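PDB 5KZZ: smoothened from Xenopus laevis, which acts in Hedgehog signalling as a cholesterol-activated receptor, probably coupling to G proteins, and is represented here by its sterol-free extracellular cysteine-rich domain. Local coordinates for residues E17-Y21 / Q45-H49; L29-S35 / Y76-C80; K51-W55 / L72-M77. All blocks are in the same frame, centred on the assembly; numbering follows the deposited sequence. Where two conformers were deposited one is given.

In the fold
The three contacts tie neighbouring parts of one Frizzled-type cysteine-rich domain together. Contacts 1 and 2, with centres about 9 Å apart, meet through the small antiparallel sheet of strands 17-18 and 33-34, where Glu17 O lies 2.8 Å from Thr34 N, a probable hydrogen bond. Contacts 1 and 3 share helix 45-55: its start holds a surface zinc with Lys20, while its end packs in the interior on helix 62-76. Contacts 2 and 3, about 12 Å apart between centres, share Tyr76 and Met77, so one helix end serves both. Met77 also reaches contact 1, its CE lying 3.5 Å from Tyr21 O. Trp55 and Tyr76 of contact 3, with Asp41, probably border the sterol groove.

Contact 1: E17-Y21 / Q45-H49; sequences EPLKY and QDEVH. With ZN (zinc ion), chain E.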
loop_
_atom_site.group_PDB
_atom_site.type_symbol
_atom_site.label_atom_id
_atom_site.label_comp_id
_atom_site.label_asym_id
_atom_site.label_seq_id
_atom_site.Cartn_x
_atom_site.Cartn_y
_atom_site.Cartn_z
ATOM N N GLU A 17 -5.289 -6.879 -13.135
ATOM C CA GLU A 17 -4.608 -8.103 -13.550
ATOM C C GLU A 17 -4.542 -9.077 -12.376
ATOM O O GLU A 17 -4.600 -8.659 -11.215
ATOM C CB GLU A 17 -3.212 -7.792 -14.104
ATOM C CG GLU A 17 -2.272 -7.072 -13.166
ATOM C CD GLU A 17 -0.999 -6.617 -13.877
ATOM O OE1 GLU A 17 0.081 -7.180 -13.616
ATOM O OE2 GLU A 17 -1.086 -5.693 -14.709
ATOM N N PRO A 18 -4.472 -10.384 -12.664
ATOM C CA PRO A 18 -4.374 -11.346 -11.566
ATOM C C PRO A 18 -3.133 -11.108 -10.734
ATOM O O PRO A 18 -2.066 -10.835 -11.296
ATOM C CB PRO A 18 -4.275 -12.698 -12.284
ATOM C CG PRO A 18 -4.865 -12.459 -13.595
ATOM C CD PRO A 18 -4.493 -11.058 -13.973
ATOM N N LEU A 19 -3.267 -11.241 -9.421
ATOM C CA LEU A 19 -2.121 -11.137 -8.523
ATOM C C LEU A 19 -1.081 -12.173 -8.844
ATOM O O LEU A 19 -1.389 -13.349 -9.018
ATOM C CB LEU A 19 -2.546 -11.313 -7.069
ATOM C CG LEU A 19 -3.067 -10.058 -6.375
ATOM C CD1 LEU A 19 -3.898 -10.449 -5.152
ATOM C CD2 LEU A 19 -1.895 -9.188 -5.968
ATOM N N LYS A 20 0.162 -11.725 -8.891
ATOM C CA LYS A 20 1.287 -12.616 -9.089
ATOM C C LYS A 20 1.424 -13.574 -7.907
ATOM O O LYS A 20 1.750 -14.731 -8.085
ATOM C CB LYS A 20 2.562 -11.797 -9.284
ATOM C CG LYS A 20 3.801 -12.614 -9.564
ATOM C CD LYS A 20 5.035 -11.711 -9.531
ATOM C CE LYS A 20 6.301 -12.523 -9.708
ATOM N NZ LYS A 20 6.316 -13.238 -11.032
ATOM N N TYR A 21 1.163 -13.071 -6.706
ATOM C CA TYR A 21 1.174 -13.830 -5.450
ATOM C C TYR A 21 -0.023 -13.451 -4.614
ATOM O O TYR A 21 -0.478 -12.319 -4.695
ATOM C CB TYR A 21 2.446 -13.553 -4.658
ATOM C CG TYR A 21 3.688 -13.956 -5.378
ATOM C CD1 TYR A 21 3.896 -15.275 -5.756
ATOM C CD2 TYR A 21 4.665 -13.024 -5.683
ATOM C CE1 TYR A 21 5.042 -15.648 -6.427
ATOM C CE2 TYR A 21 5.833 -13.396 -6.338
ATOM C CZ TYR A 21 6.009 -14.703 -6.707
ATOM O OH TYR A 21 7.158 -15.080 -7.362
ATOM N N GLN A 45 4.268 -6.039 -11.650
ATOM C CA GLN A 45 4.172 -6.776 -10.396
ATOM C C GLN A 45 5.520 -7.395 -10.028
ATOM O O GLN A 45 5.812 -7.580 -8.850
ATOM C CB GLN A 45 3.092 -7.852 -10.467
ATOM C CG GLN A 45 1.689 -7.326 -10.588
ATOM C CD GLN A 45 0.671 -8.412 -10.357
ATOM O OE1 GLN A 45 0.605 -8.977 -9.276
ATOM N NE2 GLN A 45 -0.114 -8.730 -11.375
ATOM N N ASP A 46 6.359 -7.688 -11.011
ATOM C CA ASP A 46 7.709 -8.149 -10.710
ATOM C C ASP A 46 8.488 -7.100 -9.928
ATOM O O ASP A 46 9.121 -7.401 -8.913
ATOM C CB ASP A 46 8.451 -8.503 -12.004
ATOM C CG ASP A 46 7.908 -9.757 -12.669
ATOM O OD1 ASP A 46 7.223 -10.562 -12.003
ATOM O OD2 ASP A 46 8.170 -9.953 -13.875
ATOM N N GLU A 47 8.420 -5.850 -10.374
ATOM C CA GLU A 47 9.099 -4.770 -9.660
ATOM C C GLU A 47 8.510 -4.566 -8.267
ATOM O O GLU A 47 9.241 -4.336 -7.310
ATOM C CB GLU A 47 9.016 -3.458 -10.446
ATOM C CG GLU A 47 9.935 -3.372 -11.625
ATOM C CD GLU A 47 10.432 -1.963 -11.865
ATOM O OE1 GLU A 47 9.713 -0.986 -11.561
ATOM O OE2 GLU A 47 11.571 -1.834 -12.358
ATOM N N VAL A 48 7.184 -4.636 -8.150
ATOM C CA VAL A 48 6.526 -4.524 -6.852
ATOM C C VAL A 48 7.120 -5.540 -5.878
ATOM O O VAL A 48 7.441 -5.207 -4.740
ATOM C CB VAL A 48 5.001 -4.743 -6.971
ATOM C CG1 VAL A 48 4.407 -5.095 -5.611
ATOM C CG2 VAL A 48 4.331 -3.497 -7.593
ATOM N N HIS A 49 7.260 -6.786 -6.323
ATOM C CA HIS A 49 7.741 -7.842 -5.455
ATOM C C HIS A 49 9.147 -7.502 -4.958
ATOM O O HIS A 49 9.491 -7.704 -3.787
ATOM C CB HIS A 49 7.717 -9.162 -6.205
ATOM C CG HIS A 49 7.900 -10.361 -5.333
ATOM N ND1 HIS A 49 6.973 -10.751 -4.387
ATOM C CD2 HIS A 49 8.904 -11.263 -5.272
ATOM C CE1 HIS A 49 7.401 -11.851 -3.784
ATOM N NE2 HIS A 49 8.570 -12.189 -4.307
HETATM ZN ZN ZN E . 6.245 -12.117 -12.735
HETATM O O HOH W 1 2.593 -6.670 -13.978
HETATM O O HOH W 2 7.888 -13.559 -13.776
HETATM O O HOH W 3 4.237 -11.284 -13.158
#
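Gln45 extends its side chain across the backbone of residues 17-20, and its amide group bonds to that backbone from both ends. NE2 donates one hydrogen to Pro18 O (2.9 Å) and the other to Glu17 OE1 (2.7 Å), while OE1 accepts from Lys20 N (2.8 Å). A primary amide suits this place well: two donors on the nitrogen and an acceptor beside it match a backbone carbonyl, a carboxylate and a backbone NH. Glu17 points toward the helix, and a water bridges its OE1 (2.6 Å) to Gln45 N (2.9 Å), an amide in the first turn of the helix with no helical acceptor before it.

In the Frizzled-type cysteine-rich domain this fastens strand 17-18, which also pairs with strand 33-34, and the loop after it to the start of helix 45-55. A zinc ion bridges the same two segments at the surface. Lys20 runs out along an extended chain, t at its first three torsions, to bring NZ within 2.0 Å of the metal; Asp46 OD1 is also at 2.0 Å, and two waters, at 2.2 and 2.4 Å from the zinc, are further ligands. Lysine is an unusual zinc ligand, since it must give up its proton to offer a lone pair. One turn along the helix from Gln45, His49 takes no part in the metal site; its ring instead lies obliquely against that of Tyr21, centroids 4.6 Å apart and planes at 45°, with Tyr21 CE2 over the imidazole face, 3.4 Å from His49 CE1.

Contact 2: L29-S35 / Y76-C80; sequences LPYALTS and YMPKC
Two largely irregular segments meet here. Residues 29-35 turn at Pro30 and Ala32 (psi near -13° and -25°) and then run extended through strand 33-34. In 76-80, Tyr76 ends a helix, Met77 leaves it at phi/psi -129/54, and Pro78, Lys79 and Cys80 are extended. The closest CA atoms are those of Thr34 and Cys80, 4.5 Å apart.

Hydrogen bonds fix the register. Between the backbones there is a single direct one, Cys80 N to Leu33 O at 3.0 Å. Two side-chain hydroxyls serve carbonyls of the segment opposite: Thr34 OG1 (chi1 t) donates to Pro78 O at 2.7 Å, and Tyr31 OH (chi1 p) to Met77 O at 2.6 Å. One water joins Leu33 N (3.0 Å) to Cys80 O (2.9 Å); another gives hydrogens to Thr34 OG1 (3.1 Å) and Tyr76 O (2.8 Å).

Apolar contacts fill the rest. Lys79 CB sits 3.5 Å above the centroid of the Tyr31 ring, 8° from its normal, a CH-pi contact, while the lysine amine leads away to the surface. Leu29 CD1 touches Met77 CE at 4.0 Å, and Leu33 CB lies 4.3 Å from Cys80 CB.

Covalently, Cys80 is linked to Cys16, just before strand 17-18, the sheet partner of 33-34; this is one of the disulfides of the Frizzled-type cysteine-rich domain. The carbonyls Met77 O and Pro78 O lie where the chain has left the helix and are met by the hydroxyls of Tyr31 and Thr34, so side chains and water add to the single direct backbone bond.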
loop_
_atom_site.group_PDB
_atom_site.type_symbol
_atom_site.label_atom_id
_atom_site.label_comp_id
_atom_site.label_asym_id
_atom_site.label_seq_id
_atom_site.Cartn_x
_atom_site.Cartn_y
_atom_site.Cartn_z
ATOM N N LEU A 29 -3.772 -12.387 1.059
ATOM C CA LEU A 29 -4.738 -11.461 0.486
ATOM C C LEU A 29 -5.985 -12.223 0.072
ATOM O O LEU A 29 -5.894 -13.235 -0.615
ATOM C CB LEU A 29 -4.143 -10.721 -0.719
ATOM C CG LEU A 29 -2.847 -9.950 -0.434
ATOM C CD1 LEU A 29 -2.301 -9.313 -1.705
ATOM C CD2 LEU A 29 -3.061 -8.912 0.671
ATOM N N PRO A 30 -7.152 -11.744 0.501
ATOM C CA PRO A 30 -8.392 -12.442 0.153
ATOM C C PRO A 30 -8.926 -12.109 -1.240
ATOM O O PRO A 30 -9.833 -12.811 -1.710
ATOM C CB PRO A 30 -9.369 -11.970 1.228
ATOM C CG PRO A 30 -8.872 -10.601 1.573
ATOM C CD PRO A 30 -7.372 -10.656 1.473
ATOM N N TYR A 31 -8.404 -11.057 -1.869
ATOM C CA TYR A 31 -8.824 -10.651 -3.212
ATOM C C TYR A 31 -7.861 -11.173 -4.274
ATOM O O TYR A 31 -6.695 -11.450 -3.982
ATOM C CB TYR A 31 -8.941 -9.126 -3.305
ATOM C CG TYR A 31 -7.744 -8.347 -2.773
ATOM C CD1 TYR A 31 -7.701 -7.931 -1.441
ATOM C CD2 TYR A 31 -6.661 -8.029 -3.590
ATOM C CE1 TYR A 31 -6.619 -7.210 -0.937
ATOM C CE2 TYR A 31 -5.586 -7.316 -3.096
ATOM C CZ TYR A 31 -5.568 -6.900 -1.764
ATOM O OH TYR A 31 -4.512 -6.183 -1.249
ATOM N N ALA A 32 -8.352 -11.274 -5.508
ATOM C CA ALA A 32 -7.629 -11.969 -6.571
ATOM C C ALA A 32 -6.884 -11.078 -7.555
ATOM O O ALA A 32 -5.939 -11.546 -8.197
ATOM C CB ALA A 32 -8.592 -12.852 -7.345
ATOM N N LEU A 33 -7.332 -9.832 -7.715
ATOM C CA LEU A 33 -6.806 -8.957 -8.761
ATOM C C LEU A 33 -6.179 -7.695 -8.196
ATOM O O LEU A 33 -6.528 -7.257 -7.100
ATOM C CB LEU A 33 -7.897 -8.548 -9.745
ATOM C CG LEU A 33 -8.861 -9.650 -10.180
ATOM C CD1 LEU A 33 -10.011 -9.095 -11.006
ATOM C CD2 LEU A 33 -8.113 -10.735 -10.961
ATOM N N THR A 34 -5.288 -7.090 -8.974
ATOM C CA THR A 34 -4.530 -5.940 -8.512
ATOM C C THR A 34 -4.199 -5.000 -9.661
ATOM O O THR A 34 -4.558 -5.244 -10.816
ATOM C CB THR A 34 -3.226 -6.403 -7.809
ATOM O OG1 THR A 34 -2.666 -5.321 -7.063
ATOM C CG2 THR A 34 -2.192 -6.925 -8.803
ATOM N N SER A 35 -3.526 -3.909 -9.322
ATOM C CA SER A 35 -2.919 -3.023 -10.302
ATOM C C SER A 35 -1.687 -2.420 -9.664
ATOM O O SER A 35 -1.629 -2.287 -8.444
ATOM C CB SER A 35 -3.890 -1.918 -10.720
ATOM O OG SER A 35 -3.235 -0.934 -11.506
ATOM N N TYR A 76 1.150 -1.205 -2.796
ATOM C CA TYR A 76 1.890 -2.025 -3.740
ATOM C C TYR A 76 1.076 -3.171 -4.315
ATOM O O TYR A 76 1.281 -3.521 -5.475
ATOM C CB TYR A 76 3.147 -2.594 -3.082
ATOM C CG TYR A 76 4.268 -1.587 -2.970
ATOM C CD1 TYR A 76 5.140 -1.368 -4.043
ATOM C CD2 TYR A 76 4.453 -0.836 -1.816
ATOM C CE1 TYR A 76 6.162 -0.452 -3.952
ATOM C CE2 TYR A 76 5.489 0.097 -1.730
ATOM C CZ TYR A 76 6.351 0.278 -2.798
ATOM O OH TYR A 76 7.379 1.191 -2.700
ATOM N N MET A 77 0.188 -3.761 -3.514
ATOM C CA MET A 77 -0.614 -4.901 -3.957
ATOM C C MET A 77 -2.088 -4.654 -3.669
ATOM O O MET A 77 -2.743 -5.479 -3.036
ATOM C CB MET A 77 -0.156 -6.201 -3.275
ATOM C CG MET A 77 1.275 -6.580 -3.675
ATOM S SD MET A 77 1.956 -8.050 -2.858
ATOM C CE MET A 77 1.155 -9.377 -3.761
ATOM N N PRO A 78 -2.623 -3.510 -4.148
ATOM C CA PRO A 78 -3.999 -3.135 -3.806
ATOM C C PRO A 78 -5.030 -4.021 -4.486
ATOM O O PRO A 78 -4.777 -4.648 -5.515
ATOM C CB PRO A 78 -4.099 -1.707 -4.336
ATOM C CG PRO A 78 -3.208 -1.762 -5.552
ATOM C CD PRO A 78 -2.010 -2.505 -5.041
ATOM N N LYS A 79 -6.224 -4.036 -3.916
ATOM C CA LYS A 79 -7.347 -4.716 -4.528
ATOM C C LYS A 79 -7.878 -3.970 -5.738
ATOM O O LYS A 79 -8.130 -2.759 -5.673
ATOM C CB LYS A 79 -8.459 -4.902 -3.498
ATOM C CG LYS A 79 -9.693 -5.604 -4.058
ATOM C CD LYS A 79 -10.744 -5.821 -2.979
ATOM C CE LYS A 79 -11.996 -6.453 -3.569
ATOM N NZ LYS A 79 -13.067 -6.658 -2.545
ATOM N N CYS A 80 -8.057 -4.711 -6.829
ATOM C CA CYS A 80 -8.630 -4.189 -8.060
ATOM C C CYS A 80 -9.875 -5.000 -8.379
ATOM O O CYS A 80 -9.861 -6.224 -8.277
ATOM C CB CYS A 80 -7.619 -4.270 -9.203
ATOM S SG CYS A 80 -8.026 -3.306 -10.667
HETATM O O HOH W 4 -9.690 -8.506 -6.531
HETATM O O HOH W 5 0.326 -5.049 -7.598
#

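Contact 3: K51-W55 / L72-M77; sequences KLSLW and LCAVYM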
loop_
_atom_site.group_PDB
_atom_site.type_symbol
_atom_site.label_atom_id
_atom_site.label_comp_id
_atom_site.label_asym_id
_atom_site.label_seq_id
_atom_site.Cartn_x
_atom_site.Cartn_y
_atom_site.Cartn_z
ATOM N N LYS A 51 10.488 -4.447 -4.729
ATOM C CA LYS A 51 10.419 -3.301 -3.822
ATOM C C LYS A 51 9.950 -3.736 -2.440
ATOM O O LYS A 51 10.454 -3.255 -1.436
ATOM C CB LYS A 51 9.482 -2.218 -4.372
ATOM C CG LYS A 51 9.882 -1.634 -5.728
ATOM C CD LYS A 51 11.219 -0.915 -5.670
ATOM C CE LYS A 51 11.490 -0.141 -6.957
ATOM N NZ LYS A 51 12.864 0.435 -6.968
ATOM N N LEU A 52 8.985 -4.647 -2.384
ATOM C CA LEU A 52 8.523 -5.123 -1.089
ATOM C C LEU A 52 9.628 -5.885 -0.345
ATOM O O LEU A 52 9.728 -5.778 0.879
ATOM C CB LEU A 52 7.270 -5.975 -1.261
ATOM C CG LEU A 52 6.013 -5.159 -1.610
ATOM C CD1 LEU A 52 4.857 -6.112 -1.973
ATOM C CD2 LEU A 52 5.620 -4.229 -0.461
ATOM N N SER A 53 10.470 -6.620 -1.080
ATOM C CA SER A 53 11.599 -7.303 -0.463
ATOM C C SER A 53 12.539 -6.273 0.166
ATOM O O SER A 53 13.053 -6.474 1.270
ATOM C CB SER A 53 12.349 -8.156 -1.489
ATOM O OG SER A 53 13.493 -8.742 -0.906
ATOM N N LEU A 54 12.763 -5.160 -0.524
ATOM C CA LEU A 54 13.598 -4.092 0.031
ATOM C C LEU A 54 12.956 -3.466 1.281
ATOM O O LEU A 54 13.625 -3.236 2.293
ATOM C CB LEU A 54 13.871 -3.015 -1.028
ATOM C CG LEU A 54 14.781 -3.442 -2.179
ATOM C CD1 LEU A 54 14.845 -2.347 -3.233
ATOM C CD2 LEU A 54 16.161 -3.785 -1.664
ATOM N N TRP A 55 11.661 -3.200 1.225
ATOM C CA TRP A 55 10.952 -2.656 2.378
ATOM C C TRP A 55 11.056 -3.549 3.597
ATOM O O TRP A 55 11.003 -3.068 4.719
ATOM C CB TRP A 55 9.485 -2.463 2.035
ATOM C CG TRP A 55 9.152 -1.131 1.403
ATOM C CD1 TRP A 55 8.816 -0.897 0.098
ATOM C CD2 TRP A 55 9.100 0.135 2.065
ATOM N NE1 TRP A 55 8.558 0.444 -0.089
ATOM C CE2 TRP A 55 8.741 1.101 1.102
ATOM C CE3 TRP A 55 9.314 0.547 3.386
ATOM C CZ2 TRP A 55 8.579 2.452 1.424
ATOM C CZ3 TRP A 55 9.170 1.902 3.700
ATOM C CH2 TRP A 55 8.812 2.830 2.724
ATOM N N LEU A 72 1.779 -0.624 3.151
ATOM C CA LEU A 72 2.564 -1.045 2.003
ATOM C C LEU A 72 1.756 -1.957 1.103
ATOM O O LEU A 72 1.820 -1.835 -0.118
ATOM C CB LEU A 72 3.848 -1.737 2.455
ATOM C CG LEU A 72 4.883 -0.857 3.162
ATOM C CD1 LEU A 72 6.055 -1.691 3.651
ATOM C CD2 LEU A 72 5.359 0.275 2.250
ATOM N N CYS A 73 0.989 -2.873 1.688
ATOM C CA CYS A 73 0.189 -3.747 0.857
ATOM C C CYS A 73 -0.920 -3.002 0.101
ATOM O O CYS A 73 -1.212 -3.323 -1.048
ATOM C CB CYS A 73 -0.364 -4.871 1.716
ATOM S SG CYS A 73 0.972 -6.006 2.278
ATOM N N ALA A 74 -1.509 -1.991 0.741
ATOM C CA ALA A 74 -2.543 -1.183 0.105
ATOM C C ALA A 74 -2.002 -0.328 -1.042
ATOM O O ALA A 74 -2.751 0.053 -1.927
ATOM C CB ALA A 74 -3.236 -0.307 1.151
ATOM N N VAL A 75 -0.711 0.004 -1.012
ATOM C CA VAL A 75 -0.075 0.769 -2.073
ATOM C C VAL A 75 0.455 -0.137 -3.186
ATOM O O VAL A 75 0.243 0.132 -4.371
ATOM C CB VAL A 75 1.084 1.611 -1.480
ATOM C CG1 VAL A 75 2.003 2.196 -2.563
ATOM C CG2 VAL A 75 0.525 2.712 -0.582
ATOM N N TYR A 76 1.150 -1.205 -2.796
ATOM C CA TYR A 76 1.890 -2.025 -3.740
ATOM C C TYR A 76 1.076 -3.171 -4.315
ATOM O O TYR A 76 1.281 -3.521 -5.475
ATOM C CB TYR A 76 3.147 -2.594 -3.082
ATOM C CG TYR A 76 4.268 -1.587 -2.970
ATOM C CD1 TYR A 76 5.140 -1.368 -4.043
ATOM C CD2 TYR A 76 4.453 -0.836 -1.816
ATOM C CE1 TYR A 76 6.162 -0.452 -3.952
ATOM C CE2 TYR A 76 5.489 0.097 -1.730
ATOM C CZ TYR A 76 6.351 0.278 -2.798
ATOM O OH TYR A 76 7.379 1.191 -2.700
ATOM N N MET A 77 0.188 -3.761 -3.514
ATOM C CA MET A 77 -0.614 -4.901 -3.957
ATOM C C MET A 77 -2.088 -4.654 -3.669
ATOM O O MET A 77 -2.743 -5.479 -3.036
ATOM C CB MET A 77 -0.156 -6.201 -3.275
ATOM C CG MET A 77 1.275 -6.580 -3.675
ATOM S SD MET A 77 1.956 -8.050 -2.858
ATOM C CE MET A 77 1.155 -9.377 -3.761
#
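This is a buried packing of two helices near the centre of the cysteine-rich domain, the end of helix 45-55 against the end of helix 62-76. They run almost antiparallel, at 161°, with short-segment axes 11.7 Å apart, a wide spacing that is filled by large side chains. The backbones come nearest at Leu52 and Tyr76, whose CA atoms are 7.8 Å apart.

Leu52 reaches into the gap and touches three partners: its CD2 meets Tyr76 CD2 at 3.8 Å and Leu72 CB at 4.2 Å, while its CD1 meets Met77 SD at 3.6 Å. A branched leucine can divide its methyls in this way, and the thioether suits a site that needs bulk without polarity. Trp55, one turn on, lays the face of its indole over Leu72, whose CD2 is 3.8 Å from the centroid of the five-membered ring, a CH-pi contact. The Trp55 and Tyr76 rings are oblique to each other, planes at 66°. Lys51 adds only its aliphatic base, CB to Tyr76 CE1 at 3.8 Å, and sends its amine away. Close behind, Cys73 faces away from helix 45-55 and forms a disulfide with Cys24.

The one direct polar link is Trp55 NE1 donating to Tyr76 OH at 3.0 Å. Smoothened cysteine-rich domains bind sterols in a surface groove, and this Trp-Tyr-Asp network is consistent with its polar end. In this sterol-free state, the indole NH is satisfied by the phenol oxygen, which is in turn hydrogen-bonded to Asp41, so these polar atoms are paired within an otherwise apolar interface.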